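Local coordinates for mitogen activated protein kinase, putative (PDB 4QNY) that is probably a mitogen-activated serine/threonine protein kinase that transfers the gamma-phosphate of ATP to protein substrates, and here holds an ATP analogue and magnesium, at residues A[69-72]-A[73-77]; A[130-133]-A[134-138]; A[204-207]-A[208-211]. One frame throughout, in Å; residues are numbered along the deposited sequence.

Contact 1. Residues A[69-72]-A[73-77]. With ANP (phosphoaminophosphonic acid-adenylate ester), chain D.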
loop_
_atom_site.group_PDB
_atom_site.type_symbol
_atom_site.label_atom_id
_atom_site.label_comp_id
_atom_site.label_asym_id
_atom_site.label_seq_id
_atom_site.Cartn_x
_atom_site.Cartn_y
_atom_site.Cartn_z
ATOM N N LEU A 69 -10.712 -12.005 0.403
ATOM C CA LEU A 69 -11.395 -12.300 1.658
ATOM C C LEU A 69 -10.630 -11.708 2.833
ATOM O O LEU A 69 -11.219 -11.123 3.743
ATOM C CB LEU A 69 -11.562 -13.810 1.843
ATOM C CG LEU A 69 -12.100 -14.266 3.202
ATOM C CD1 LEU A 69 -13.500 -13.722 3.440
ATOM C CD2 LEU A 69 -12.084 -15.783 3.311
ATOM N N ARG A 70 -9.311 -11.864 2.801
ATOM C CA ARG A 70 -8.446 -11.317 3.836
ATOM C C ARG A 70 -8.501 -9.792 3.843
ATOM O O ARG A 70 -8.470 -9.167 4.902
ATOM C CB ARG A 70 -7.006 -11.796 3.640
ATOM C CG ARG A 70 -6.017 -11.210 4.634
ATOM C CD ARG A 70 -4.595 -11.675 4.359
ATOM N NE ARG A 70 -4.399 -13.085 4.689
ATOM C CZ ARG A 70 -3.225 -13.707 4.634
ATOM N NH1 ARG A 70 -2.138 -13.044 4.262
ATOM N NH2 ARG A 70 -3.138 -14.991 4.952
ATOM N N GLU A 71 -8.594 -9.199 2.656
ATOM C CA GLU A 71 -8.633 -7.746 2.522
ATOM C C GLU A 71 -9.875 -7.151 3.183
ATOM O O GLU A 71 -9.790 -6.144 3.887
ATOM C CB GLU A 71 -8.580 -7.341 1.047
ATOM C CG GLU A 71 -8.582 -5.836 0.820
ATOM C CD GLU A 71 -8.528 -5.463 -0.649
ATOM O OE1 GLU A 71 -8.205 -6.340 -1.478
ATOM O OE2 GLU A 71 -8.811 -4.291 -0.976
ATOM N N ILE A 72 -11.026 -7.776 2.951
ATOM C CA ILE A 72 -12.272 -7.337 3.575
ATOM C C ILE A 72 -12.204 -7.504 5.089
ATOM O O ILE A 72 -12.622 -6.621 5.840
ATOM C CB ILE A 72 -13.489 -8.107 3.016
ATOM C CG1 ILE A 72 -13.976 -7.456 1.723
ATOM C CG2 ILE A 72 -14.631 -8.132 4.019
ATOM C CD1 ILE A 72 -13.660 -8.246 0.489
ATOM N N LYS A 73 -11.664 -8.637 5.532
ATOM C CA LYS A 73 -11.509 -8.905 6.958
ATOM C C LYS A 73 -10.637 -7.850 7.631
ATOM O O LYS A 73 -10.943 -7.391 8.730
ATOM C CB LYS A 73 -10.912 -10.295 7.184
ATOM C CG LYS A 73 -11.916 -11.430 7.083
ATOM C CD LYS A 73 -11.330 -12.719 7.642
ATOM C CE LYS A 73 -12.414 -13.747 7.919
ATOM N NZ LYS A 73 -11.874 -14.936 8.637
ATOM N N LEU A 74 -9.554 -7.469 6.961
ATOM C CA LEU A 74 -8.638 -6.466 7.493
ATOM C C LEU A 74 -9.284 -5.086 7.552
ATOM O O LEU A 74 -9.113 -4.358 8.528
ATOM C CB LEU A 74 -7.362 -6.412 6.652
ATOM C CG LEU A 74 -6.400 -7.585 6.841
ATOM C CD1 LEU A 74 -5.447 -7.674 5.670
ATOM C CD2 LEU A 74 -5.632 -7.440 8.146
ATOM N N LEU A 75 -10.027 -4.731 6.507
ATOM C CA LEU A 75 -10.721 -3.447 6.467
ATOM C C LEU A 75 -11.723 -3.326 7.610
ATOM O O LEU A 75 -11.867 -2.262 8.213
ATOM C CB LEU A 75 -11.428 -3.259 5.123
ATOM C CG LEU A 75 -10.535 -2.933 3.925
ATOM C CD1 LEU A 75 -11.335 -2.972 2.633
ATOM C CD2 LEU A 75 -9.873 -1.575 4.106
ATOM N N ALA A 76 -12.409 -4.424 7.909
ATOM C CA ALA A 76 -13.363 -4.453 9.009
ATOM C C ALA A 76 -12.643 -4.526 10.351
ATOM O O ALA A 76 -13.175 -4.100 11.378
ATOM C CB ALA A 76 -14.316 -5.627 8.854
ATOM N N HIS A 77 -11.428 -5.064 10.332
ATOM C CA HIS A 77 -10.642 -5.240 11.548
ATOM C C HIS A 77 -10.168 -3.909 12.124
ATOM O O HIS A 77 -10.100 -3.739 13.340
ATOM C CB HIS A 77 -9.440 -6.147 11.277
ATOM C CG HIS A 77 -8.560 -6.360 12.469
ATOM N ND1 HIS A 77 -7.433 -5.604 12.706
ATOM C CD2 HIS A 77 -8.643 -7.244 13.491
ATOM C CE1 HIS A 77 -6.859 -6.013 13.824
ATOM N NE2 HIS A 77 -7.573 -7.008 14.320
HETATM P PG ANP D . -6.553 -4.818 -5.272
HETATM O O1G ANP D . -7.852 -4.675 -5.999
HETATM O O2G ANP D . -6.843 -5.020 -3.735
HETATM O O3G ANP D . -5.789 -6.093 -5.816
HETATM P PB ANP D . -6.288 -2.228 -6.394
HETATM O O1B ANP D . -6.861 -2.786 -7.656
HETATM O O2B ANP D . -5.199 -1.180 -6.764
HETATM N N3B ANP D . -5.573 -3.448 -5.483
HETATM P PA ANP D . -7.213 -0.214 -4.731
HETATM O O1A ANP D . -5.780 0.134 -4.595
HETATM O O2A ANP D . -7.906 -0.435 -3.384
HETATM O O3A ANP D . -7.432 -1.557 -5.568
HETATM O "O5'" ANP D . -7.921 0.945 -5.547
HETATM C "C5'" ANP D . -7.383 1.444 -6.790
HETATM C "C4'" ANP D . -7.469 2.950 -6.794
HETATM O "O4'" ANP D . -8.811 3.366 -6.469
HETATM C "C3'" ANP D . -6.591 3.661 -5.773
HETATM O "O3'" ANP D . -5.265 3.824 -6.264
HETATM C "C2'" ANP D . -7.309 5.001 -5.607
HETATM O "O2'" ANP D . -6.927 5.931 -6.616
HETATM C "C1'" ANP D . -8.781 4.601 -5.776
HETATM N N9 ANP D . -9.493 4.440 -4.513
HETATM C C8 ANP D . -9.577 3.308 -3.751
HETATM N N7 ANP D . -10.286 3.447 -2.652
HETATM C C5 ANP D . -10.692 4.771 -2.703
HETATM C C6 ANP D . -11.478 5.552 -1.826
HETATM N N6 ANP D . -12.008 5.091 -0.692
HETATM N N1 ANP D . -11.698 6.842 -2.166
HETATM C C2 ANP D . -11.168 7.310 -3.299
HETATM N N3 ANP D . -10.415 6.670 -4.200
HETATM C C4 ANP D . -10.214 5.399 -3.837
#

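Contact 2. Residues A[130-133]-A[134-138]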
loop_
_atom_site.group_PDB
_atom_site.type_symbol
_atom_site.label_atom_id
_atom_site.label_comp_id
_atom_site.label_asym_id
_atom_site.label_seq_id
_atom_site.Cartn_x
_atom_site.Cartn_y
_atom_site.Cartn_z
ATOM N N PHE A 130 1.936 14.223 6.067
ATOM C CA PHE A 130 1.722 13.028 5.254
ATOM C C PHE A 130 2.480 11.831 5.817
ATOM O O PHE A 130 1.910 10.761 6.022
ATOM C CB PHE A 130 2.153 13.272 3.805
ATOM C CG PHE A 130 1.149 14.030 2.987
ATOM C CD1 PHE A 130 -0.195 14.019 3.324
ATOM C CD2 PHE A 130 1.548 14.748 1.871
ATOM C CE1 PHE A 130 -1.119 14.715 2.567
ATOM C CE2 PHE A 130 0.629 15.445 1.112
ATOM C CZ PHE A 130 -0.706 15.428 1.460
ATOM N N ILE A 131 3.771 12.027 6.065
ATOM C CA ILE A 131 4.645 10.949 6.515
ATOM C C ILE A 131 4.256 10.418 7.894
ATOM O O ILE A 131 4.217 9.205 8.107
ATOM C CB ILE A 131 6.118 11.406 6.540
ATOM C CG1 ILE A 131 6.617 11.654 5.116
ATOM C CG2 ILE A 131 6.996 10.371 7.223
ATOM C CD1 ILE A 131 6.503 10.445 4.209
ATOM N N TYR A 132 3.958 11.320 8.824
ATOM C CA TYR A 132 3.598 10.903 10.176
ATOM C C TYR A 132 2.298 10.104 10.188
ATOM O O TYR A 132 2.184 9.107 10.899
ATOM C CB TYR A 132 3.473 12.106 11.111
ATOM C CG TYR A 132 3.182 11.707 12.541
ATOM C CD1 TYR A 132 4.202 11.284 13.384
ATOM C CD2 TYR A 132 1.888 11.740 13.043
ATOM C CE1 TYR A 132 3.941 10.910 14.689
ATOM C CE2 TYR A 132 1.618 11.369 14.348
ATOM C CZ TYR A 132 2.648 10.956 15.165
ATOM O OH TYR A 132 2.384 10.586 16.464
ATOM N N GLN A 133 1.319 10.551 9.407
ATOM C CA GLN A 133 0.039 9.856 9.315
ATOM C C GLN A 133 0.220 8.459 8.736
ATOM O O GLN A 133 -0.426 7.508 9.175
ATOM C CB GLN A 133 -0.949 10.652 8.461
ATOM C CG GLN A 133 -1.591 11.828 9.176
ATOM C CD GLN A 133 -2.487 12.638 8.262
ATOM O OE1 GLN A 133 -3.711 12.594 8.375
ATOM N NE2 GLN A 133 -1.878 13.383 7.346
ATOM N N ALA A 134 1.107 8.341 7.754
ATOM C CA ALA A 134 1.385 7.057 7.124
ATOM C C ALA A 134 2.085 6.110 8.093
ATOM O O ALA A 134 1.766 4.923 8.153
ATOM C CB ALA A 134 2.225 7.254 5.872
ATOM N N LEU A 135 3.038 6.644 8.852
ATOM C CA LEU A 135 3.774 5.859 9.838
ATOM C C LEU A 135 2.877 5.426 10.990
ATOM O O LEU A 135 2.924 4.278 11.430
ATOM C CB LEU A 135 4.963 6.655 10.376
ATOM C CG LEU A 135 6.142 6.846 9.424
ATOM C CD1 LEU A 135 7.079 7.914 9.955
ATOM C CD2 LEU A 135 6.883 5.532 9.230
ATOM N N ARG A 136 2.061 6.356 11.474
ATOM C CA ARG A 136 1.120 6.073 12.548
ATOM C C ARG A 136 0.150 4.964 12.142
ATOM O O ARG A 136 -0.225 4.120 12.957
ATOM C CB ARG A 136 0.355 7.341 12.929
ATOM C CG ARG A 136 -0.661 7.146 14.034
ATOM C CD ARG A 136 -1.615 8.325 14.109
ATOM N NE ARG A 136 -2.832 7.986 14.842
ATOM C CZ ARG A 136 -3.839 7.285 14.330
ATOM N NH1 ARG A 136 -3.777 6.844 13.081
ATOM N NH2 ARG A 136 -4.908 7.023 15.068
ATOM N N ALA A 137 -0.245 4.968 10.873
ATOM C CA ALA A 137 -1.127 3.935 10.344
ATOM C C ALA A 137 -0.409 2.592 10.284
ATOM O O ALA A 137 -0.981 1.557 10.625
ATOM C CB ALA A 137 -1.640 4.327 8.968
ATOM N N LEU A 138 0.848 2.618 9.855
ATOM C CA LEU A 138 1.652 1.404 9.765
ATOM C C LEU A 138 1.908 0.793 11.136
ATOM O O LEU A 138 1.978 -0.427 11.274
ATOM C CB LEU A 138 2.984 1.689 9.070
ATOM C CG LEU A 138 2.936 1.849 7.553
ATOM C CD1 LEU A 138 4.326 2.131 7.013
ATOM C CD2 LEU A 138 2.345 0.607 6.904
#

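Contact 3. Residues A[204-207]-A[208-211]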
loop_
_atom_site.group_PDB
_atom_site.type_symbol
_atom_site.label_atom_id
_atom_site.label_comp_id
_atom_site.label_asym_id
_atom_site.label_seq_id
_atom_site.Cartn_x
_atom_site.Cartn_y
_atom_site.Cartn_z
ATOM N N SER A 204 10.401 -8.940 7.127
ATOM C CA SER A 204 9.714 -8.348 8.269
ATOM C C SER A 204 8.868 -7.148 7.860
ATOM O O SER A 204 8.643 -6.909 6.675
ATOM C CB SER A 204 10.723 -7.927 9.341
ATOM O OG SER A 204 11.475 -6.802 8.917
ATOM N N ALA A 205 8.410 -6.394 8.855
ATOM C CA ALA A 205 7.581 -5.217 8.622
ATOM C C ALA A 205 8.402 -4.041 8.096
ATOM O O ALA A 205 7.857 -2.979 7.789
ATOM C CB ALA A 205 6.858 -4.825 9.902
ATOM N N GLN A 206 9.713 -4.238 7.990
ATOM C CA GLN A 206 10.612 -3.194 7.514
ATOM C C GLN A 206 10.433 -2.907 6.023
ATOM O O GLN A 206 10.891 -1.877 5.527
ATOM C CB GLN A 206 12.067 -3.576 7.799
ATOM C CG GLN A 206 12.447 -3.512 9.272
ATOM C CD GLN A 206 12.321 -2.113 9.844
ATOM O OE1 GLN A 206 11.282 -1.746 10.396
ATOM N NE2 GLN A 206 13.378 -1.322 9.713
ATOM N N ILE A 207 9.766 -3.814 5.313
ATOM C CA ILE A 207 9.520 -3.616 3.889
ATOM C C ILE A 207 8.497 -2.505 3.664
ATOM O O ILE A 207 8.462 -1.892 2.599
ATOM C CB ILE A 207 9.030 -4.911 3.198
ATOM C CG1 ILE A 207 7.645 -5.315 3.709
ATOM C CG2 ILE A 207 10.036 -6.038 3.395
ATOM C CD1 ILE A 207 6.971 -6.378 2.867
ATOM N N ASP A 208 7.672 -2.245 4.674
ATOM C CA ASP A 208 6.702 -1.158 4.601
ATOM C C ASP A 208 7.385 0.180 4.848
ATOM O O ASP A 208 6.971 1.207 4.311
ATOM C CB ASP A 208 5.570 -1.372 5.608
ATOM C CG ASP A 208 4.635 -2.497 5.203
ATOM O OD1 ASP A 208 4.548 -2.794 3.993
ATOM O OD2 ASP A 208 3.987 -3.082 6.095
ATOM N N VAL A 209 8.436 0.159 5.663
ATOM C CA VAL A 209 9.217 1.359 5.944
ATOM C C VAL A 209 9.949 1.800 4.683
ATOM O O VAL A 209 10.067 2.994 4.403
ATOM C CB VAL A 209 10.230 1.125 7.085
ATOM C CG1 VAL A 209 11.060 2.377 7.334
ATOM C CG2 VAL A 209 9.509 0.700 8.354
ATOM N N TRP A 210 10.428 0.821 3.921
ATOM C CA TRP A 210 11.101 1.082 2.653
ATOM C C TRP A 210 10.169 1.804 1.689
ATOM O O TRP A 210 10.578 2.734 0.994
ATOM C CB TRP A 210 11.600 -0.226 2.029
ATOM C CG TRP A 210 12.303 -0.032 0.718
ATOM C CD1 TRP A 210 11.741 -0.057 -0.525
ATOM C CD2 TRP A 210 13.700 0.222 0.522
ATOM N NE1 TRP A 210 12.701 0.164 -1.484
ATOM C CE2 TRP A 210 13.911 0.338 -0.866
ATOM C CE3 TRP A 210 14.791 0.361 1.384
ATOM C CZ2 TRP A 210 15.169 0.587 -1.411
ATOM C CZ3 TRP A 210 16.039 0.606 0.841
ATOM C CH2 TRP A 210 16.218 0.718 -0.543
ATOM N N GLY A 211 8.913 1.369 1.658
ATOM C CA GLY A 211 7.907 1.983 0.812
ATOM C C GLY A 211 7.651 3.433 1.172
ATOM O O GLY A 211 7.437 4.266 0.295
HETATM O O HOH W 1 5.229 -2.468 1.433
#

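Contact 1. Residues A[69-72]-A[73-77]
Arg70 and Leu74, one turn apart on helix 62-77, lie side by side with Leu74 CD1 3.7 Å from Arg70 CG. This is the C-helix of the protein kinase N-lobe; from its next residue, Glu71, a side chain reaches toward the nucleotide. Its CG stands anti to the backbone nitrogen (chi1 -179°), and the chain beyond is fully extended, carrying the carboxylate well clear of the helix. From CB the chain passes to CG, which lies at the loose distance of 4.4 Å from Leu75 CD1; CD is then 3.5 Å from O2G of the ANP gamma-phosphate. At the tip OE2 makes a salt bridge to Lys52, which also bonds to ANP, while OE1 comes closer to the phosphate, 2.9 Å from its O2G. The Lys-Glu pair is the hallmark of a C-helix swung in toward the active site. Arg70 NH1 meets Ala172 O, and Leu69 and Ile72 pack on helix 337-349. Behind Glu71 the turn is closed by Leu75, whose N donates to Glu71 O at 3.0 Å and whose CG rests 3.3 Å from that same oxygen.

Contact 2. Residues A[130-133]-A[134-138]
Phe130 and Ala134 begin a run of i to i+4 pairs in helix 124-143, the E-helix of the kinase C-lobe, which leads toward the catalytic loop. Phe130 O accepts from Ala134 N at 3.1 Å, and the methyl of Ala134 lies beside that carbonyl, while the Phe130 side chain points away from segment 134-138. Ile131 follows with the apolar contact of the segment, its CG2 branch 3.7 Å from Leu135 CD1. The two side chains run alongside one another in the same direction: CG2 is the branch of Ile131 that lies anti to the backbone nitrogen, whereas CG1 stands beside it (chi1 -68°). Around these pairs, Phe130 packs on Cys162 and Leu164, Ile131 on Leu216 and Leu219 of helix 206-219, and Leu135 on Ala305 and Met306.

Tyr132, on the partly exposed side, meets Arg136 more loosely. Arg136 CD comes obliquely to the ring, 4.4 Å from CE2, and the groups at both ends find partners beyond the segments: Tyr132 OH bonds to His315 and Asp316, and Arg136 NH1 forms a salt bridge with Asp80. Gln133 closes the walk with a buried amide held at both ends, its OE1 accepting from Leu164 N and its NE2 donating to Cys162 O and to Phe129 O, which should fix how the amide is turned. At its backbone, Gln133 O takes Ala137 N at 3.1 Å with the donor tilted 34° from the carbonyl plane, and Ala137 CB lies 3.4 Å from the same oxygen.

Contact 3. Residues A[204-207]-A[208-211]
This is a helix-start contact in the middle of the C-lobe, where the chain turns into helix 206-219, the F-helix of the kinase fold, and Ala205, Gln206 and Ile207 meet the residues that follow, 208-211. Ser204 makes the capping bond: its OG accepts from Gln206 N at 3.2 Å, nearly straight at the hydrogen (164°). Asp208 N then bonds back to Ala205 O over a three-residue step, as in a tight 3-10-like turn, with the donor well above the carbonyl plane. Gln206 O next takes Trp210 N at 3.2 Å, with a weak second bond from Val209 N; a weak, long Gly211 N to Ile207 O bond continues the winding.

Two side-chain pairs accompany these bonds. The amide of Gln206 folds back at chi2 (-62°) and runs alongside Val209, with OE1 3.6 Å from CG2, while NE2 donates to Ile300 O and Pro296 O. Ile207 and Asp208 cross obliquely. CG1 of Ile207 sits between the backbone nitrogen and the carbonyl carbon (chi1 67°), 4.0 Å from Asp208 OD1. The buried carboxylate is richly satisfied: OD2 accepts from His148 N and is hydrogen-bonded to His142 NE2, while OD1 accepts from Arg149 N and has a water at 2.7 Å. Donors crowding both oxygens would be expected to stabilise a negative charge there. An F-helix aspartate gripping the backbone of the His-Arg-Asp segment, with a tryptophan two residues on, is a signature of the eukaryotic protein kinase C-lobe.

Contacts 2 and 3 belong to the buried helical C-lobe and touch each other, Leu138 CD1 lying 3.9 Å from Asp208 O where the E- and F-helices pack. Contact 1 stands apart on the N-lobe C-helix, its centre about 20 Å from each of theirs, and is only partly buried. All three are local, contacts 1 and 2 within a helix and contact 3 where one begins, yet their polar chemistry follows their place. In contact 1 a carboxylate is turned to lysine and nucleotide; in contact 3 another is held by backbone amides of the catalytic loop, its side chain about 13 Å from the bound magnesium ion; in contact 2 a neutral glutamine joins its helix to strand 164-166, just ahead of the metal-binding Asp168.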